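PDB 5B1R: B-cell differentiation antigen CD72 from Mus musculus, which acts as a B-cell co-receptor that recognises the Sm/RNP self-antigen and, co-ligated with the B-cell receptor, recruits SHP-1 to inhibit signalling, seen here as its extracellular C-type lectin-like domain. Local coordinates for residues I71-K76 with Y87-K92; K48-V53 with R100-C105; K67-Q72 with P110-S115; R15-S20 with A41-P46. The protein carries 2 engineered substitutions. One frame throughout, in Å; residues are numbered along the deposited sequence.

Contact 1: residues I71-K76 with Y87-K92. Unlike the reference sequence in segment 87-92: Y87 (reference His), D89 (reference Val), K90 (reference Arg).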
# COMPACT_ATOMS: atom_id res chain seq x y z
N ILE A 71 -1.94 0.16 -3.86
CA ILE A 71 -1.13 -0.82 -3.15
C ILE A 71 -0.83 -1.98 -4.12
O ILE A 71 -1.31 -2.00 -5.26
CB ILE A 71 -1.83 -1.34 -1.87
CG1 ILE A 71 -3.16 -2.05 -2.19
CG2 ILE A 71 -2.03 -0.20 -0.86
CD1 ILE A 71 -3.63 -2.97 -1.09
N GLN A 72 -0.07 -2.96 -3.64
CA GLN A 72 0.20 -4.15 -4.43
C GLN A 72 -1.08 -4.92 -4.73
O GLN A 72 -1.88 -5.19 -3.84
CB GLN A 72 1.14 -5.07 -3.67
CG GLN A 72 1.47 -6.34 -4.42
CD GLN A 72 2.20 -7.34 -3.55
OE1 GLN A 72 3.41 -7.25 -3.37
NE2 GLN A 72 1.46 -8.27 -2.97
N MET A 73 -1.26 -5.31 -5.98
CA MET A 73 -2.36 -6.18 -6.35
C MET A 73 -2.23 -7.52 -5.64
O MET A 73 -1.14 -8.09 -5.54
CB MET A 73 -2.34 -6.40 -7.87
CG MET A 73 -3.49 -7.23 -8.35
SD MET A 73 -3.43 -7.64 -10.10
CE MET A 73 -1.92 -8.61 -10.20
N SER A 74 -3.35 -8.03 -5.12
CA SER A 74 -3.36 -9.32 -4.43
C SER A 74 -3.70 -10.43 -5.42
O SER A 74 -4.84 -10.55 -5.86
CB SER A 74 -4.37 -9.27 -3.31
OG SER A 74 -4.42 -10.53 -2.69
N LYS A 75 -2.70 -11.22 -5.79
CA LYS A 75 -2.90 -12.23 -6.83
C LYS A 75 -3.86 -13.34 -6.44
O LYS A 75 -4.45 -13.97 -7.32
CB LYS A 75 -1.57 -12.81 -7.28
CG LYS A 75 -0.67 -11.79 -7.93
CD LYS A 75 0.61 -12.41 -8.45
CE LYS A 75 1.52 -11.37 -9.09
NZ LYS A 75 0.77 -10.54 -10.07
N LYS A 76 -4.03 -13.58 -5.14
CA LYS A 76 -4.88 -14.70 -4.72
C LYS A 76 -6.31 -14.55 -5.21
O LYS A 76 -7.00 -15.56 -5.37
CB LYS A 76 -4.88 -14.88 -3.20
CG LYS A 76 -5.51 -13.72 -2.47
CD LYS A 76 -5.49 -13.87 -0.95
CE LYS A 76 -6.41 -14.96 -0.44
NZ LYS A 76 -6.59 -14.96 1.06
N TYR A 87 -7.57 -3.94 -14.25
CA TYR A 87 -7.88 -3.37 -12.95
C TYR A 87 -6.73 -3.60 -12.01
O TYR A 87 -6.09 -4.66 -12.00
CB TYR A 87 -9.13 -3.97 -12.33
CG TYR A 87 -10.29 -4.01 -13.25
CD1 TYR A 87 -10.90 -2.84 -13.67
CD2 TYR A 87 -10.79 -5.22 -13.71
CE1 TYR A 87 -11.98 -2.88 -14.54
CE2 TYR A 87 -11.88 -5.28 -14.57
CZ TYR A 87 -12.47 -4.10 -14.97
OH TYR A 87 -13.53 -4.11 -15.84
N CYS A 88 -6.51 -2.60 -11.18
CA CYS A 88 -5.49 -2.62 -10.15
C CYS A 88 -6.17 -2.40 -8.80
O CYS A 88 -7.37 -2.14 -8.75
CB CYS A 88 -4.44 -1.54 -10.42
SG CYS A 88 -3.37 -1.91 -11.84
N ASP A 89 -5.39 -2.52 -7.72
CA ASP A 89 -5.96 -2.57 -6.37
C ASP A 89 -5.59 -1.32 -5.60
O ASP A 89 -4.41 -0.95 -5.53
CB ASP A 89 -5.44 -3.77 -5.58
CG ASP A 89 -5.87 -5.11 -6.14
OD1 ASP A 89 -6.43 -5.17 -7.24
OD2 ASP A 89 -5.61 -6.13 -5.46
N LYS A 90 -6.60 -0.69 -4.98
CA LYS A 90 -6.34 0.44 -4.11
C LYS A 90 -7.14 0.24 -2.84
O LYS A 90 -8.15 -0.44 -2.85
CB LYS A 90 -6.72 1.76 -4.79
CG LYS A 90 -8.23 1.95 -4.96
CD LYS A 90 -8.58 3.12 -5.86
CE LYS A 90 -10.04 3.51 -5.72
NZ LYS A 90 -10.93 2.38 -6.08
N ILE A 91 -6.69 0.83 -1.74
CA ILE A 91 -7.47 0.79 -0.52
C ILE A 91 -8.30 2.08 -0.40
O ILE A 91 -7.85 3.17 -0.72
CB ILE A 91 -6.62 0.53 0.75
CG1 ILE A 91 -5.52 1.59 0.93
CG2 ILE A 91 -6.03 -0.88 0.67
CD1 ILE A 91 -4.78 1.47 2.26
N LYS A 92 -9.53 1.90 0.06
CA LYS A 92 -10.48 3.00 0.17
C LYS A 92 -11.27 2.82 1.45
O LYS A 92 -11.58 1.68 1.84
CB LYS A 92 -11.41 2.99 -1.04
CG LYS A 92 -12.45 4.09 -1.02
CD LYS A 92 -13.13 4.20 -2.37
CE LYS A 92 -14.10 5.38 -2.44
NZ LYS A 92 -14.49 5.66 -3.84
O HOH W 1 -2.58 -2.70 -7.70
O HOH W 2 -6.70 -8.50 -6.40
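I71 and S74 donate to two different acceptors of D89, its carbonyl O and its carboxylate OD2, joining the loop I71-K76 to the strand Y87-K92. In the backbone, I71 N donates to D89 O over 3.2 Å in a nearly straight bond (174°). The side chain makes the second link: with CG anti to the carbonyl carbon (chi1 -66°), the carboxylate lies beside M73, and D89 OD2 accepts from S74 N at 3.0 Å, the donor standing above the carboxylate plane. A water bridges each link. Water 1 donates to I71 O and accepts from D89 N, while water 2 donates to S74 O and to D89 OD2, each at 2.8 Å. OD2 also has a salt bridge to R100, which, with that of OD1 to R78, would probably favour the charged carboxylate.

M73 CG is in van der Waals contact with the carboxylate, 3.7 Å from D89 OD2. The apolar contact is between two isoleucines that cross at about a right angle, I71 CD1 lying 3.6 Å from I91 CG2.

The loop leaves strand 69-70 here, alongside strand 87-94, whose other neighbour in the three-stranded antiparallel sheet is strand 97-104; C88 is disulfide-bonded to C105, just after that strand.

Contact 2: residues K48-V53 with R100-C105. Unlike the reference sequence in segment 100-105: F102 (reference Ile), E104 (reference Lys).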
# COMPACT_ATOMS: atom_id res chain seq x y z
N LYS A 48 -10.13 -12.97 4.10
CA LYS A 48 -11.06 -14.07 3.87
C LYS A 48 -11.89 -13.83 2.63
O LYS A 48 -12.35 -14.78 1.99
CB LYS A 48 -11.98 -14.26 5.08
CG LYS A 48 -12.92 -15.46 4.93
CD LYS A 48 -13.72 -15.66 6.19
CE LYS A 48 -14.67 -16.85 6.03
NZ LYS A 48 -15.52 -17.04 7.23
N TYR A 49 -12.10 -12.55 2.29
CA TYR A 49 -12.86 -12.16 1.11
C TYR A 49 -12.06 -11.11 0.37
O TYR A 49 -11.19 -10.47 0.95
CB TYR A 49 -14.22 -11.58 1.51
CG TYR A 49 -15.07 -12.55 2.30
CD1 TYR A 49 -15.61 -13.68 1.71
CD2 TYR A 49 -15.28 -12.36 3.66
CE1 TYR A 49 -16.37 -14.58 2.44
CE2 TYR A 49 -16.05 -13.25 4.40
CZ TYR A 49 -16.58 -14.35 3.78
OH TYR A 49 -17.33 -15.24 4.53
N TYR A 50 -12.38 -10.93 -0.90
CA TYR A 50 -11.53 -10.14 -1.79
C TYR A 50 -11.37 -8.69 -1.33
O TYR A 50 -10.34 -8.07 -1.62
CB TYR A 50 -12.06 -10.16 -3.23
CG TYR A 50 -13.36 -9.40 -3.41
CD1 TYR A 50 -13.36 -8.04 -3.70
CD2 TYR A 50 -14.59 -10.04 -3.27
CE1 TYR A 50 -14.54 -7.33 -3.83
CE2 TYR A 50 -15.79 -9.34 -3.41
CZ TYR A 50 -15.75 -7.98 -3.70
OH TYR A 50 -16.92 -7.27 -3.84
N TYR A 51 -12.37 -8.15 -0.64
CA TYR A 51 -12.35 -6.73 -0.26
C TYR A 51 -11.69 -6.49 1.09
O TYR A 51 -11.52 -5.34 1.51
CB TYR A 51 -13.78 -6.17 -0.23
CG TYR A 51 -14.72 -6.98 0.65
CD1 TYR A 51 -14.69 -6.84 2.04
CD2 TYR A 51 -15.60 -7.91 0.11
CE1 TYR A 51 -15.51 -7.60 2.86
CE2 TYR A 51 -16.43 -8.67 0.92
CZ TYR A 51 -16.38 -8.51 2.30
OH TYR A 51 -17.20 -9.25 3.12
N GLU A 52 -11.35 -7.57 1.80
CA GLU A 52 -10.80 -7.40 3.15
C GLU A 52 -9.34 -7.02 3.12
O GLU A 52 -8.55 -7.62 2.40
CB GLU A 52 -10.92 -8.70 3.94
CG GLU A 52 -12.33 -9.01 4.36
CD GLU A 52 -12.42 -10.18 5.31
OE1 GLU A 52 -11.49 -11.02 5.34
OE2 GLU A 52 -13.43 -10.27 6.03
N VAL A 53 -8.96 -6.05 3.96
CA VAL A 53 -7.56 -5.72 4.13
C VAL A 53 -7.33 -5.40 5.60
O VAL A 53 -8.18 -4.83 6.26
CB VAL A 53 -7.15 -4.53 3.21
CG1 VAL A 53 -7.81 -3.23 3.61
CG2 VAL A 53 -5.66 -4.36 3.18
N ARG A 100 -10.04 -3.27 0.31
CA ARG A 100 -9.43 -3.39 -1.00
C ARG A 100 -10.52 -3.19 -2.06
O ARG A 100 -11.58 -3.81 -1.99
CB ARG A 100 -8.80 -4.77 -1.18
CG ARG A 100 -8.12 -4.95 -2.53
CD ARG A 100 -7.53 -6.35 -2.71
NE ARG A 100 -6.55 -6.63 -1.67
CZ ARG A 100 -5.26 -6.29 -1.73
NH1 ARG A 100 -4.75 -5.76 -2.84
NH2 ARG A 100 -4.48 -6.51 -0.68
N THR A 101 -10.24 -2.30 -3.01
CA THR A 101 -11.16 -1.99 -4.08
C THR A 101 -10.42 -2.02 -5.41
O THR A 101 -9.20 -1.90 -5.48
CB THR A 101 -11.81 -0.63 -3.89
OG1 THR A 101 -10.82 0.38 -4.05
CG2 THR A 101 -12.43 -0.50 -2.51
N PHE A 102 -11.16 -2.20 -6.49
CA PHE A 102 -10.58 -2.27 -7.82
C PHE A 102 -10.85 -1.01 -8.62
O PHE A 102 -11.93 -0.44 -8.53
CB PHE A 102 -11.14 -3.49 -8.54
CG PHE A 102 -10.93 -4.77 -7.78
CD1 PHE A 102 -9.66 -5.19 -7.44
CD2 PHE A 102 -12.02 -5.58 -7.43
CE1 PHE A 102 -9.46 -6.38 -6.76
CE2 PHE A 102 -11.83 -6.77 -6.75
CZ PHE A 102 -10.54 -7.17 -6.41
N SER A 103 -9.86 -0.60 -9.41
CA SER A 103 -9.98 0.57 -10.29
C SER A 103 -9.18 0.32 -11.54
O SER A 103 -8.20 -0.40 -11.51
CB SER A 103 -9.42 1.85 -9.64
OG SER A 103 -10.33 2.41 -8.72
N GLU A 104 -9.55 0.97 -12.64
CA GLU A 104 -8.65 0.98 -13.77
C GLU A 104 -7.31 1.55 -13.36
O GLU A 104 -7.23 2.54 -12.62
CB GLU A 104 -9.21 1.80 -14.91
CG GLU A 104 -10.42 1.14 -15.53
CD GLU A 104 -11.05 2.03 -16.55
OE1 GLU A 104 -11.42 3.15 -16.16
OE2 GLU A 104 -11.18 1.60 -17.72
N CYS A 105 -6.27 0.89 -13.83
CA CYS A 105 -4.92 1.19 -13.42
C CYS A 105 -4.47 2.62 -13.75
O CYS A 105 -3.58 3.15 -13.09
CB CYS A 105 -3.95 0.15 -14.01
SG CYS A 105 -4.36 -1.58 -13.58
O HOH W 3 -8.11 -8.50 -0.13
O HOH W 4 -5.97 -7.74 1.46
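R100 and the turn Y49-E52 meet most closely through the backbone: R100 N donates to Y51 O at 2.8 Å, coming in above the carbonyl plane with a bent N-H...O angle of 147°. A CA-H...O contact runs the other way, Y51 CA to R100 O, and V53 CG1 lies beside the same amide nitrogen. The R100 side chain then leaves with CG anti to the backbone N (chi1 -179°), and its aliphatic part passes the carbonyl of Y50, CD coming within 3.5 Å of Y50 O.

Water takes over toward the guanidinium. Water 3 accepts from R100 NE at 2.9 Å and bridges it to Y50 O and E52 O; water 4 lies at the guanidinium edge, in its plane, and links R100 NH2 to E52 O. The buried charge has its strongest partner beyond the loop, in a salt bridge from NH1 to D89.

The outer side is looser. The rings of Y50 and F102 are nearly parallel, with planes at 18°, but slid so far apart, 5.9 Å between centroids, that they barely overlap; the closest approach is Y50 CD1 to F102 CE2, 3.6 Å. Y50 is exposed, and Y51 packs CD2 over one face of its ring.

Within the loop, Y49-E52 form a type I beta turn, closed by E52 N to Y49 O (3.0 Å) and supported by E52 OE1, which accepts from K48 N. The turn belongs to the connection between the two helices of the C-type lectin-like fold, here laid against edge strand 97-104 of the small antiparallel sheet.

Contact 3: residues K67-Q72 with P110-S115. Engineered in segment 110-115: S111 (natural residue Cys).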
# COMPACT_ATOMS: atom_id res chain seq x y z
N LYS A 67 -9.04 9.83 0.77
CA LYS A 67 -8.24 9.41 -0.38
C LYS A 67 -8.23 7.89 -0.51
O LYS A 67 -8.45 7.17 0.47
CB LYS A 67 -6.79 9.90 -0.22
CG LYS A 67 -6.62 11.41 -0.13
CD LYS A 67 -6.71 12.06 -1.49
CE LYS A 67 -6.50 13.57 -1.40
NZ LYS A 67 -5.14 13.90 -0.86
N SER A 68 -7.98 7.40 -1.71
CA SER A 68 -7.71 5.98 -1.93
C SER A 68 -6.26 5.83 -2.33
O SER A 68 -5.73 6.68 -3.05
CB SER A 68 -8.56 5.43 -3.05
OG SER A 68 -9.95 5.55 -2.78
N TYR A 69 -5.64 4.75 -1.87
CA TYR A 69 -4.20 4.58 -2.06
C TYR A 69 -3.88 3.34 -2.88
O TYR A 69 -4.30 2.24 -2.53
CB TYR A 69 -3.49 4.45 -0.70
CG TYR A 69 -3.57 5.72 0.13
CD1 TYR A 69 -4.70 6.01 0.88
CD2 TYR A 69 -2.52 6.63 0.13
CE1 TYR A 69 -4.80 7.19 1.59
CE2 TYR A 69 -2.60 7.81 0.86
CZ TYR A 69 -3.73 8.08 1.59
OH TYR A 69 -3.84 9.25 2.32
N TRP A 70 -3.12 3.51 -3.96
CA TRP A 70 -2.61 2.35 -4.68
C TRP A 70 -1.73 1.48 -3.77
O TRP A 70 -0.87 1.99 -3.05
CB TRP A 70 -1.79 2.76 -5.89
CG TRP A 70 -2.53 3.36 -7.05
CD1 TRP A 70 -2.25 4.54 -7.65
CD2 TRP A 70 -3.59 2.75 -7.80
NE1 TRP A 70 -3.10 4.73 -8.72
CE2 TRP A 70 -3.94 3.65 -8.84
CE3 TRP A 70 -4.30 1.55 -7.68
CZ2 TRP A 70 -4.94 3.36 -9.77
CZ3 TRP A 70 -5.31 1.28 -8.60
CH2 TRP A 70 -5.62 2.18 -9.62
N ILE A 71 -1.94 0.16 -3.86
CA ILE A 71 -1.13 -0.82 -3.15
C ILE A 71 -0.83 -1.98 -4.12
O ILE A 71 -1.31 -2.00 -5.26
CB ILE A 71 -1.83 -1.34 -1.87
CG1 ILE A 71 -3.16 -2.05 -2.19
CG2 ILE A 71 -2.03 -0.20 -0.86
CD1 ILE A 71 -3.63 -2.97 -1.09
N GLN A 72 -0.07 -2.96 -3.64
CA GLN A 72 0.20 -4.15 -4.43
C GLN A 72 -1.08 -4.92 -4.73
O GLN A 72 -1.88 -5.19 -3.84
CB GLN A 72 1.14 -5.07 -3.67
CG GLN A 72 1.47 -6.34 -4.42
CD GLN A 72 2.20 -7.34 -3.55
OE1 GLN A 72 3.41 -7.25 -3.37
NE2 GLN A 72 1.46 -8.27 -2.97
N PRO A 110 -2.82 8.74 -4.68
CA PRO A 110 -1.59 8.55 -3.89
C PRO A 110 -1.31 7.05 -3.76
O PRO A 110 -2.12 6.21 -4.20
CB PRO A 110 -1.95 9.17 -2.54
CG PRO A 110 -3.45 8.99 -2.44
CD PRO A 110 -3.96 9.20 -3.85
N SER A 111 -0.20 6.70 -3.13
CA SER A 111 0.19 5.30 -3.05
C SER A 111 0.97 5.04 -1.77
O SER A 111 1.35 5.99 -1.06
CB SER A 111 1.05 4.94 -4.28
OG SER A 111 2.22 5.74 -4.35
N ILE A 112 1.21 3.77 -1.48
CA ILE A 112 2.01 3.40 -0.32
C ILE A 112 3.09 2.45 -0.80
O ILE A 112 2.78 1.45 -1.47
CB ILE A 112 1.17 2.70 0.77
CG1 ILE A 112 -0.08 3.53 1.10
CG2 ILE A 112 2.03 2.43 2.00
CD1 ILE A 112 -1.14 2.80 1.89
N CYS A 113 4.34 2.78 -0.52
CA CYS A 113 5.47 1.90 -0.80
C CYS A 113 5.91 1.20 0.48
O CYS A 113 5.64 1.68 1.59
CB CYS A 113 6.66 2.70 -1.34
SG CYS A 113 6.37 3.74 -2.78
N GLU A 114 6.64 0.10 0.33
CA GLU A 114 7.28 -0.51 1.47
C GLU A 114 8.68 -0.96 1.11
O GLU A 114 8.96 -1.37 -0.03
CB GLU A 114 6.48 -1.67 2.05
CG GLU A 114 6.51 -2.95 1.30
CD GLU A 114 5.85 -4.06 2.11
OE1 GLU A 114 4.64 -4.09 2.13
OE2 GLU A 114 6.54 -4.89 2.74
N SER A 115 9.55 -0.88 2.10
CA SER A 115 10.90 -1.41 1.99
C SER A 115 11.14 -2.31 3.19
O SER A 115 10.33 -2.38 4.12
CB SER A 115 11.92 -0.26 2.00
OG SER A 115 12.08 0.27 3.31
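W70 and S111 form a single beta bridge, their CA atoms 4.4 Å apart, where W70 N donates to P110 O at 2.9 Å in the carbonyl plane and I112 N donates to W70 O at 3.2 Å, nearly along the C=O axis. Two CA-H...O contacts accompany these bonds, from Y69 CA to P110 O and from S111 CA to W70 O, so each bridging carbonyl meets both an N-H and a C-H.

The main side-chain contact is a CH-pi interaction between P110 and Y69. CG of the proline sits over one face of the tyrosine ring, 3.9 Å from its centroid and displaced toward the rim formed by CD2 and CE2; the two side chains cross at about a right angle. CG of Y69 is anti to the carbonyl carbon (chi1 -65°), beside the backbone N, and the hydroxyl reaches on to the backbone N of D64. The neighbouring CD of P110 lies 3.2 Å from S68 O.

I112 continues the apolar surface. Its CD1 touches Y69 CB at 3.9 Å and lies 4.2 Å from I71 CG2, the two isoleucines running side by side and pointing the same way. CB of S111, an engineered residue, lies 3.9 Å from W70 CB.

The bridge thus brings strand 69-70, edge of the three-stranded sheet, against strand 109-119 of the larger sheet. Strand 15-21 pairs with that strand, I91 of strand 87-94 bonds to the Y69 backbone, and helix 26-35 packs against W70 through L26 and S29.

Contact 4: residues R15-S20 with A41-P46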
# COMPACT_ATOMS: atom_id res chain seq x y z
N ARG A 15 9.53 -4.29 8.23
CA ARG A 15 9.19 -3.46 7.09
C ARG A 15 9.10 -1.98 7.48
O ARG A 15 8.98 -1.64 8.67
CB ARG A 15 7.84 -3.90 6.53
CG ARG A 15 7.81 -5.35 6.13
CD ARG A 15 6.45 -5.96 6.35
NE ARG A 15 5.49 -5.49 5.38
CZ ARG A 15 4.17 -5.60 5.51
NH1 ARG A 15 3.39 -5.17 4.54
NH2 ARG A 15 3.63 -6.09 6.62
N CYS A 16 9.13 -1.14 6.46
CA CYS A 16 8.92 0.29 6.59
C CYS A 16 7.98 0.73 5.47
O CYS A 16 8.20 0.36 4.32
CB CYS A 16 10.23 1.04 6.42
SG CYS A 16 11.56 0.52 7.53
N PHE A 17 6.98 1.54 5.81
CA PHE A 17 6.06 2.07 4.81
C PHE A 17 6.34 3.54 4.54
O PHE A 17 6.70 4.31 5.44
CB PHE A 17 4.62 1.94 5.28
CG PHE A 17 4.21 0.53 5.54
CD1 PHE A 17 3.96 -0.34 4.49
CD2 PHE A 17 4.09 0.07 6.83
CE1 PHE A 17 3.59 -1.65 4.74
CE2 PHE A 17 3.71 -1.23 7.08
CZ PHE A 17 3.47 -2.09 6.04
N TYR A 18 6.13 3.93 3.28
CA TYR A 18 6.24 5.30 2.86
C TYR A 18 4.95 5.68 2.15
O TYR A 18 4.58 5.05 1.14
CB TYR A 18 7.44 5.50 1.92
CG TYR A 18 7.50 6.88 1.35
CD1 TYR A 18 7.95 7.94 2.12
CD2 TYR A 18 7.06 7.15 0.05
CE1 TYR A 18 7.98 9.22 1.60
CE2 TYR A 18 7.10 8.42 -0.46
CZ TYR A 18 7.55 9.45 0.32
OH TYR A 18 7.60 10.72 -0.18
N ILE A 19 4.26 6.69 2.67
CA ILE A 19 3.07 7.19 1.99
C ILE A 19 3.48 8.26 0.99
O ILE A 19 4.06 9.27 1.36
CB ILE A 19 2.05 7.80 2.99
CG1 ILE A 19 1.63 6.78 4.05
CG2 ILE A 19 0.85 8.37 2.22
CD1 ILE A 19 0.93 7.42 5.24
N SER A 20 3.20 8.03 -0.29
CA SER A 20 3.42 9.05 -1.30
C SER A 20 2.10 9.73 -1.63
O SER A 20 1.19 9.11 -2.16
CB SER A 20 4.03 8.46 -2.57
OG SER A 20 4.33 9.50 -3.48
N ALA A 41 3.17 -1.36 -1.39
CA ALA A 41 2.93 -2.03 -0.12
C ALA A 41 2.00 -3.23 -0.28
O ALA A 41 1.00 -3.18 -1.01
CB ALA A 41 2.37 -1.05 0.88
N ALA A 42 2.35 -4.32 0.42
CA ALA A 42 1.68 -5.59 0.24
C ALA A 42 0.85 -5.92 1.47
O ALA A 42 1.37 -5.96 2.59
CB ALA A 42 2.72 -6.68 0.03
N PHE A 43 -0.44 -6.17 1.25
CA PHE A 43 -1.38 -6.48 2.32
C PHE A 43 -2.26 -7.67 1.93
O PHE A 43 -3.44 -7.71 2.23
CB PHE A 43 -2.26 -5.26 2.64
CG PHE A 43 -1.46 -4.05 3.04
CD1 PHE A 43 -0.75 -4.05 4.23
CD2 PHE A 43 -1.39 -2.95 2.20
CE1 PHE A 43 0.02 -2.96 4.59
CE2 PHE A 43 -0.63 -1.84 2.56
CZ PHE A 43 0.08 -1.85 3.75
N ASP A 44 -1.68 -8.66 1.25
CA ASP A 44 -2.48 -9.76 0.76
C ASP A 44 -3.19 -10.54 1.87
O ASP A 44 -4.32 -10.97 1.69
CB ASP A 44 -1.65 -10.76 -0.04
CG ASP A 44 -1.14 -10.21 -1.36
OD1 ASP A 44 -1.29 -9.02 -1.69
OD2 ASP A 44 -0.58 -11.05 -2.10
N GLU A 45 -2.50 -10.75 3.00
CA GLU A 45 -3.04 -11.53 4.11
C GLU A 45 -2.95 -10.71 5.39
O GLU A 45 -2.01 -9.94 5.59
CB GLU A 45 -2.26 -12.84 4.26
CG GLU A 45 -2.43 -13.79 3.08
CD GLU A 45 -3.77 -14.45 3.02
OE1 GLU A 45 -4.61 -14.29 3.94
OE2 GLU A 45 -3.99 -15.16 2.03
N PRO A 46 -3.88 -10.94 6.32
CA PRO A 46 -5.01 -11.87 6.20
C PRO A 46 -6.13 -11.31 5.35
O PRO A 46 -6.38 -10.10 5.35
CB PRO A 46 -5.49 -12.02 7.64
CG PRO A 46 -5.13 -10.72 8.27
CD PRO A 46 -3.83 -10.31 7.66
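F17 and F43 have matching first torsions, CG lying anti to the carbonyl carbon in each (chi1 near -60° in both), and their rings meet between strand 15-21 and the loop A41-P46. This is part of the hydrophobic core of a C-type lectin-like domain, where the strand joins the main antiparallel sheet and the loop follows the short strand 39-40.

The phenylalanines reach toward each other tip to tip. Their planes are 30° apart and the rings are slid past one another, 5.6 Å between centroids, with little overlap; F17 CE1 comes to 3.7 Å from F43 CZ. A41 meets F17 at the ring edge, its CB near the ring plane and 4.0 Å from CD1. L59 of helix 57-60 packs on both rings.

R15 bends back toward F17, its chain turning at chi2 and chi3. F17 CZ lies 3.4 Å from the plane of the R15 guanidinium, on one face and offset toward its rim. The guanidinium and the F43 ring are inclined by 55°, R15 NH1 passing 4.0 Å from F43 CE1. E114 completes the setting: its carboxylate makes a salt bridge with R15 NE and accepts from A42 N, so one acidic group ties strand and loop together. Beside it, R15 NH1 lies 2.9 Å from A42 O.

Overall arrangement
The four contacts run through one C-type lectin-like domain. Contacts 1 and 2, centres about 6 Å apart, share the small sheet and are joined by the C88-C105 disulfide and the D89-R100 salt bridge; both segments of contact 1 fall between those of contact 2 in the chain. Contact 3, about 9 Å from contact 1 between centres, shares its I71 and Q72 and carries the small sheet to the larger one. Contact 4 lies about 7 Å from contact 3, centre to centre, coupled through C113 N to Y18 O and A41 N to I112 O, both 2.8 Å. The K76-E45 salt bridge ties contact 1 to contact 4, whose loop holds a glycerol, probably from the crystallisation liquor.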